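Local coordinates for 450aa long hypothetical fmu protein (Pyrococcus horikoshii, PDB 2YXL) that probably methylates carbon 5 of cytosine in RNA, using S-adenosyl-L-methionine as the methyl donor, at residues Ile242-Ala247 with Gly271-His276; Glu216-Ile221 with Ser248-Ile253. All coordinates share one frame; numbering follows the deposited sequence.

Contact 1 of 2, residues Ile242-Ala247 with Gly271-His276; sequences IVQEEA and GGKTTH. With SFG (sinefungin), chain B.
The carboxamide of Gln244 and the imidazole of His276 are the two flat groups, their planes turned 65° apart and the side chains crossing at about a right angle. OE1 of Gln244 comes obliquely to the ring at CD2 of His276, 4.1 Å away, and accepts a hydrogen bond from NH1 of Arg190. With CG anti to the backbone N (chi1 -178°) and an extended chain beyond it, the amide reaches the glycine-rich loop, where NE2 of Gln244 lies 3.1 Å from the carbonyl O of Gly272. NE2 of Gln244 also donates to a water at 3.1 Å, and NZ of Lys273 donates to the same water at 3.2 Å. That water donates to OXT of sinefungin at 2.8 Å. An alanine in place of Gln244 would probably leave the water held less firmly and Arg190 without the amide oxygen it binds.

Sinefungin, an analogue of S-adenosyl-L-methionine, occupies the site predicted for the cofactor, to which Gly271, Gly272 and Lys273 belong. Its carboxylate meets a run of backbone amides: Gly272 N binds the O atom at 2.9 Å, with Gly271 N sharing that oxygen, while Lys273 N reaches OXT at 3.2 Å. Amides near the start of a helix would be expected to favour the negative charge. CD1 of Ile242 meets CG2 of Thr275 tip to tip at 3.9 Å. Strand 241-243, bonded to strand 186-191 at the edge of the antiparallel sheet, thus lies against helix 272-280 of the Rossmann-like domain, with Phe303 of helix 294-306 also on Ile242 and Asp337 of strand 331-337 salt-bridged to Lys273.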
loop_
_atom_site.group_PDB
_atom_site.type_symbol
_atom_site.label_atom_id
_atom_site.label_comp_id
_atom_site.label_asym_id
_atom_site.label_seq_id
_atom_site.Cartn_x
_atom_site.Cartn_y
_atom_site.Cartn_z
ATOM N N ILE A 242 10.865 -9.570 -5.216
ATOM C CA ILE A 242 10.473 -8.194 -4.902
ATOM C C ILE A 242 9.001 -8.161 -4.476
ATOM O O ILE A 242 8.179 -8.903 -5.019
ATOM C CB ILE A 242 10.741 -7.229 -6.104
ATOM C CG1 ILE A 242 10.445 -5.771 -5.724
ATOM C CG2 ILE A 242 9.963 -7.665 -7.361
ATOM C CD1 ILE A 242 11.002 -4.731 -6.700
ATOM N N VAL A 243 8.675 -7.317 -3.499
ATOM C CA VAL A 243 7.295 -7.177 -3.028
ATOM C C VAL A 243 6.448 -6.459 -4.076
ATOM O O VAL A 243 6.707 -5.307 -4.408
ATOM C CB VAL A 243 7.205 -6.420 -1.669
ATOM C CG1 VAL A 243 5.755 -6.312 -1.198
ATOM C CG2 VAL A 243 8.048 -7.111 -0.606
ATOM N N GLN A 244 5.445 -7.158 -4.600
ATOM C CA GLN A 244 4.524 -6.591 -5.581
ATOM C C GLN A 244 3.196 -7.338 -5.549
ATOM O O GLN A 244 3.169 -8.566 -5.464
ATOM C CB GLN A 244 5.120 -6.645 -6.999
ATOM C CG GLN A 244 4.226 -6.018 -8.065
ATOM C CD GLN A 244 4.843 -5.998 -9.455
ATOM O OE1 GLN A 244 5.142 -7.044 -10.037
ATOM N NE2 GLN A 244 5.008 -4.798 -10.007
ATOM N N GLU A 245 2.104 -6.584 -5.630
ATOM C CA GLU A 245 0.764 -7.152 -5.718
ATOM C C GLU A 245 0.534 -7.781 -7.083
ATOM O O GLU A 245 1.137 -7.366 -8.076
ATOM C CB GLU A 245 -0.302 -6.084 -5.453
ATOM C CG GLU A 245 -0.252 -5.452 -4.061
ATOM C CD GLU A 245 -0.553 -6.433 -2.929
ATOM O OE1 GLU A 245 -1.130 -7.518 -3.175
ATOM O OE2 GLU A 245 -0.212 -6.109 -1.774
ATOM N N GLU A 246 -0.340 -8.786 -7.123
ATOM C CA GLU A 246 -0.689 -9.469 -8.367
ATOM C C GLU A 246 -1.172 -8.481 -9.439
ATOM O O GLU A 246 -0.732 -8.543 -10.589
ATOM C CB GLU A 246 -1.741 -10.555 -8.113
ATOM C CG GLU A 246 -2.018 -11.454 -9.313
ATOM C CD GLU A 246 -3.236 -12.335 -9.111
ATOM O OE1 GLU A 246 -3.060 -13.539 -8.824
ATOM O OE2 GLU A 246 -4.370 -11.829 -9.222
ATOM N N ALA A 247 -2.062 -7.571 -9.045
ATOM C CA ALA A 247 -2.610 -6.556 -9.946
ATOM C C ALA A 247 -1.527 -5.689 -10.602
ATOM O O ALA A 247 -1.613 -5.364 -11.786
ATOM C CB ALA A 247 -3.624 -5.689 -9.213
ATOM N N GLY A 271 9.842 1.161 -7.992
ATOM C CA GLY A 271 10.289 0.399 -9.154
ATOM C C GLY A 271 9.771 -1.016 -9.316
ATOM O O GLY A 271 10.414 -1.837 -9.972
ATOM N N GLY A 272 8.609 -1.302 -8.733
ATOM C CA GLY A 272 7.984 -2.615 -8.871
ATOM C C GLY A 272 7.684 -2.955 -10.318
ATOM O O GLY A 272 7.966 -4.067 -10.776
ATOM N N LYS A 273 7.124 -1.991 -11.045
ATOM C CA LYS A 273 6.726 -2.215 -12.432
ATOM C C LYS A 273 7.860 -2.017 -13.434
ATOM O O LYS A 273 7.974 -2.783 -14.392
ATOM C CB LYS A 273 5.514 -1.363 -12.799
ATOM C CG LYS A 273 4.253 -1.769 -12.073
ATOM C CD LYS A 273 3.050 -0.999 -12.572
ATOM C CE LYS A 273 1.849 -1.190 -11.653
ATOM N NZ LYS A 273 2.081 -0.657 -10.278
ATOM N N THR A 274 8.699 -1.006 -13.215
ATOM C CA THR A 274 9.833 -0.754 -14.116
ATOM C C THR A 274 10.857 -1.892 -14.092
ATOM O O THR A 274 11.467 -2.200 -15.114
ATOM C CB THR A 274 10.516 0.631 -13.886
ATOM O OG1 THR A 274 11.847 0.610 -14.416
ATOM C CG2 THR A 274 10.579 0.986 -12.424
ATOM N N THR A 275 11.022 -2.523 -12.935
ATOM C CA THR A 275 11.884 -3.696 -12.825
ATOM C C THR A 275 11.252 -4.924 -13.505
ATOM O O THR A 275 11.960 -5.805 -13.995
ATOM C CB THR A 275 12.293 -3.980 -11.350
ATOM O OG1 THR A 275 13.493 -4.760 -11.322
ATOM C CG2 THR A 275 11.194 -4.704 -10.581
ATOM N N HIS A 276 9.919 -4.956 -13.545
ATOM C CA HIS A 276 9.164 -6.005 -14.234
ATOM C C HIS A 276 9.216 -5.820 -15.755
ATOM O O HIS A 276 9.321 -6.795 -16.501
ATOM C CB HIS A 276 7.716 -6.013 -13.732
ATOM C CG HIS A 276 6.940 -7.244 -14.095
ATOM N ND1 HIS A 276 7.539 -8.417 -14.502
ATOM C CD2 HIS A 276 5.608 -7.492 -14.070
ATOM C CE1 HIS A 276 6.607 -9.326 -14.738
ATOM N NE2 HIS A 276 5.428 -8.790 -14.480
HETATM N N SFG B . 4.993 2.586 -10.572
HETATM C CA SFG B . 5.586 2.506 -9.225
HETATM C C SFG B . 5.904 1.038 -8.873
HETATM O O SFG B . 6.786 0.833 -8.013
HETATM O OXT SFG B . 5.270 0.148 -9.479
HETATM C CB SFG B . 4.643 3.145 -8.188
HETATM C CG SFG B . 4.480 4.656 -8.441
HETATM C CD SFG B . 3.616 5.352 -7.377
HETATM N NE SFG B . 2.255 4.801 -7.438
HETATM C "C5'" SFG B . 3.507 6.875 -7.613
HETATM C "C4'" SFG B . 4.866 7.600 -7.783
HETATM O "O4'" SFG B . 4.601 8.756 -8.613
HETATM C "C3'" SFG B . 5.452 8.161 -6.474
HETATM O "O3'" SFG B . 6.750 7.587 -6.267
HETATM C "C2'" SFG B . 5.560 9.674 -6.720
HETATM O "O2'" SFG B . 6.782 10.202 -6.189
HETATM C "C1'" SFG B . 5.591 9.734 -8.243
HETATM N N9 SFG B . 5.192 11.047 -8.827
HETATM C C8 SFG B . 4.152 11.801 -8.461
HETATM N N7 SFG B . 4.103 12.897 -9.218
HETATM C C5 SFG B . 5.119 12.844 -10.074
HETATM C C6 SFG B . 5.574 13.686 -11.087
HETATM N N6 SFG B . 4.944 14.826 -11.359
HETATM N N1 SFG B . 6.664 13.329 -11.790
HETATM C C2 SFG B . 7.301 12.195 -11.529
HETATM N N3 SFG B . 6.892 11.372 -10.569
HETATM C C4 SFG B . 5.809 11.667 -9.830
HETATM O O HOH W 1 4.141 -2.239 -8.493
#

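Contact 2 of 2, residues Glu216-Ile221 with Ser248-Ile253; sequences ERVPTI and SAVASI
Val218 and Ile221, both in touch with helix 246-255, are tied to each other by a 2.8 Å hydrogen bond from Ile221 N to Val218 O, which closes a type I beta turn. Both side chains of the closed turn meet the same helix, and what they touch there is apolar. With CG1 anti to the carbonyl carbon (chi1 -71°), Ile221 sets CG1 against CB of Ala249, and CD1 lies at the same 3.7 Å from it. The branches of Val218 part company: CG1 meets CG2 of Val250 at 4.0 Å, whereas CG2 touches CD1 of Ile253 at 3.9 Å, each pair crossing obliquely. CG2 of Val218 is also 4.3 Å from CB of Ala249, so this one valine spans all three helix residues. Ile253 forms the exposed border of the patch; the other contacting residues are buried. Ser215 OG accepts from the backbone N of both Arg217 and Val218.

The loop carrying the turn connects strands 212-214 and 221-225. The contact thus sets this loop of the ferredoxin-like part against helix 246-255, which also meets the methyltransferase core: Ala251 and Ser252 pack on helix 272-280, and Val250 and Ala251 touch Tyr443 of strand 441-447.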
loop_
_atom_site.group_PDB
_atom_site.type_symbol
_atom_site.label_atom_id
_atom_site.label_comp_id
_atom_site.label_asym_id
_atom_site.label_seq_id
_atom_site.Cartn_x
_atom_site.Cartn_y
_atom_site.Cartn_z
ATOM N N GLU A 216 -2.477 -18.073 -9.811
ATOM C CA GLU A 216 -3.006 -18.732 -10.998
ATOM C C GLU A 216 -3.086 -17.788 -12.190
ATOM O O GLU A 216 -3.178 -18.238 -13.334
ATOM C CB GLU A 216 -4.384 -19.323 -10.712
ATOM C CG GLU A 216 -4.372 -20.434 -9.676
ATOM C CD GLU A 216 -5.701 -21.159 -9.571
ATOM O OE1 GLU A 216 -5.844 -21.999 -8.654
ATOM O OE2 GLU A 216 -6.600 -20.899 -10.403
ATOM N N ARG A 217 -3.048 -16.485 -11.916
ATOM C CA ARG A 217 -3.193 -15.469 -12.956
ATOM C C ARG A 217 -1.843 -15.034 -13.514
ATOM O O ARG A 217 -1.707 -14.813 -14.717
ATOM C CB ARG A 217 -3.974 -14.263 -12.428
ATOM C CG ARG A 217 -5.395 -14.597 -12.005
ATOM C CD ARG A 217 -6.214 -13.344 -11.754
ATOM N NE ARG A 217 -7.499 -13.673 -11.147
ATOM C CZ ARG A 217 -7.773 -13.549 -9.854
ATOM N NH1 ARG A 217 -8.972 -13.887 -9.402
ATOM N NH2 ARG A 217 -6.856 -13.081 -9.012
ATOM N N VAL A 218 -0.857 -14.894 -12.633
ATOM C CA VAL A 218 0.525 -14.663 -13.049
ATOM C C VAL A 218 1.479 -15.536 -12.214
ATOM O O VAL A 218 1.772 -15.234 -11.055
ATOM C CB VAL A 218 0.897 -13.130 -13.135
ATOM C CG1 VAL A 218 0.055 -12.292 -12.199
ATOM C CG2 VAL A 218 2.394 -12.878 -12.951
ATOM N N PRO A 219 1.931 -16.656 -12.810
ATOM C CA PRO A 219 2.717 -17.705 -12.153
ATOM C C PRO A 219 4.069 -17.258 -11.588
ATOM O O PRO A 219 4.753 -18.057 -10.940
ATOM C CB PRO A 219 2.913 -18.742 -13.266
ATOM C CG PRO A 219 1.818 -18.471 -14.240
ATOM C CD PRO A 219 1.670 -16.988 -14.221
ATOM N N THR A 220 4.450 -16.003 -11.821
ATOM C CA THR A 220 5.660 -15.456 -11.203
ATOM C C THR A 220 5.349 -14.752 -9.880
ATOM O O THR A 220 6.262 -14.338 -9.159
ATOM C CB THR A 220 6.431 -14.508 -12.146
ATOM O OG1 THR A 220 5.524 -13.581 -12.750
ATOM C CG2 THR A 220 7.145 -15.294 -13.227
ATOM N N ILE A 221 4.058 -14.627 -9.572
ATOM C CA ILE A 221 3.602 -14.053 -8.308
ATOM C C ILE A 221 3.359 -15.150 -7.268
ATOM O O ILE A 221 2.699 -16.158 -7.546
ATOM C CB ILE A 221 2.328 -13.174 -8.500
ATOM C CG1 ILE A 221 2.667 -11.870 -9.244
ATOM C CG2 ILE A 221 1.629 -12.882 -7.163
ATOM C CD1 ILE A 221 3.452 -10.838 -8.423
ATOM N N SER A 248 -0.505 -5.335 -9.826
ATOM C CA SER A 248 0.617 -4.552 -10.329
ATOM C C SER A 248 1.477 -5.318 -11.334
ATOM O O SER A 248 1.995 -4.730 -12.285
ATOM C CB SER A 248 1.478 -4.056 -9.173
ATOM O OG SER A 248 0.762 -3.136 -8.367
ATOM N N ALA A 249 1.621 -6.624 -11.121
ATOM C CA ALA A 249 2.378 -7.484 -12.035
ATOM C C ALA A 249 1.690 -7.638 -13.391
ATOM O O ALA A 249 2.359 -7.712 -14.423
ATOM C CB ALA A 249 2.609 -8.841 -11.413
ATOM N N VAL A 250 0.358 -7.696 -13.373
ATOM C CA VAL A 250 -0.457 -7.801 -14.587
ATOM C C VAL A 250 -0.265 -6.578 -15.495
ATOM O O VAL A 250 -0.186 -6.713 -16.721
ATOM C CB VAL A 250 -1.962 -7.995 -14.236
ATOM C CG1 VAL A 250 -2.854 -7.825 -15.469
ATOM C CG2 VAL A 250 -2.193 -9.357 -13.592
ATOM N N ALA A 251 -0.174 -5.398 -14.882
ATOM C CA ALA A 251 0.028 -4.139 -15.604
ATOM C C ALA A 251 1.138 -4.228 -16.650
ATOM O O ALA A 251 0.886 -4.006 -17.836
ATOM C CB ALA A 251 0.295 -2.994 -14.627
ATOM N N SER A 252 2.350 -4.578 -16.218
ATOM C CA SER A 252 3.495 -4.693 -17.127
ATOM C C SER A 252 3.284 -5.734 -18.223
ATOM O O SER A 252 3.700 -5.526 -19.361
ATOM C CB SER A 252 4.782 -4.998 -16.360
ATOM O OG SER A 252 5.177 -3.893 -15.567
ATOM N N ILE A 253 2.641 -6.849 -17.878
ATOM C CA ILE A 253 2.374 -7.918 -18.844
ATOM C C ILE A 253 1.391 -7.448 -19.922
ATOM O O ILE A 253 1.552 -7.771 -21.097
ATOM C CB ILE A 253 1.884 -9.225 -18.145
ATOM C CG1 ILE A 253 3.011 -9.829 -17.305
ATOM C CG2 ILE A 253 1.390 -10.262 -19.169
ATOM C CD1 ILE A 253 2.541 -10.701 -16.148
#

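Overall arrangement
Helix 246-255 joins the two contacts, whose centres are 9 Å apart: 242-247 runs straight into 248-253. Glu246 OE2 of contact 1 forms a salt bridge with Arg217 NH2 of contact 2 at 2.8 Å, and Ser252 OG probably hydrogen-bonds to Lys273 O at 3.2 Å. CB of Ala249 serves both contacts: it lies 3.4 Å from OE1 of Gln244 and also packs against the 216-221 segment. Contact 1 is at the cofactor pocket itself, with the Lys273 side chain about 7 Å from that of Cys390, the predicted nucleophile. Contact 2 stands one layer back, the Ala249 side chain being about 10 Å from sinefungin.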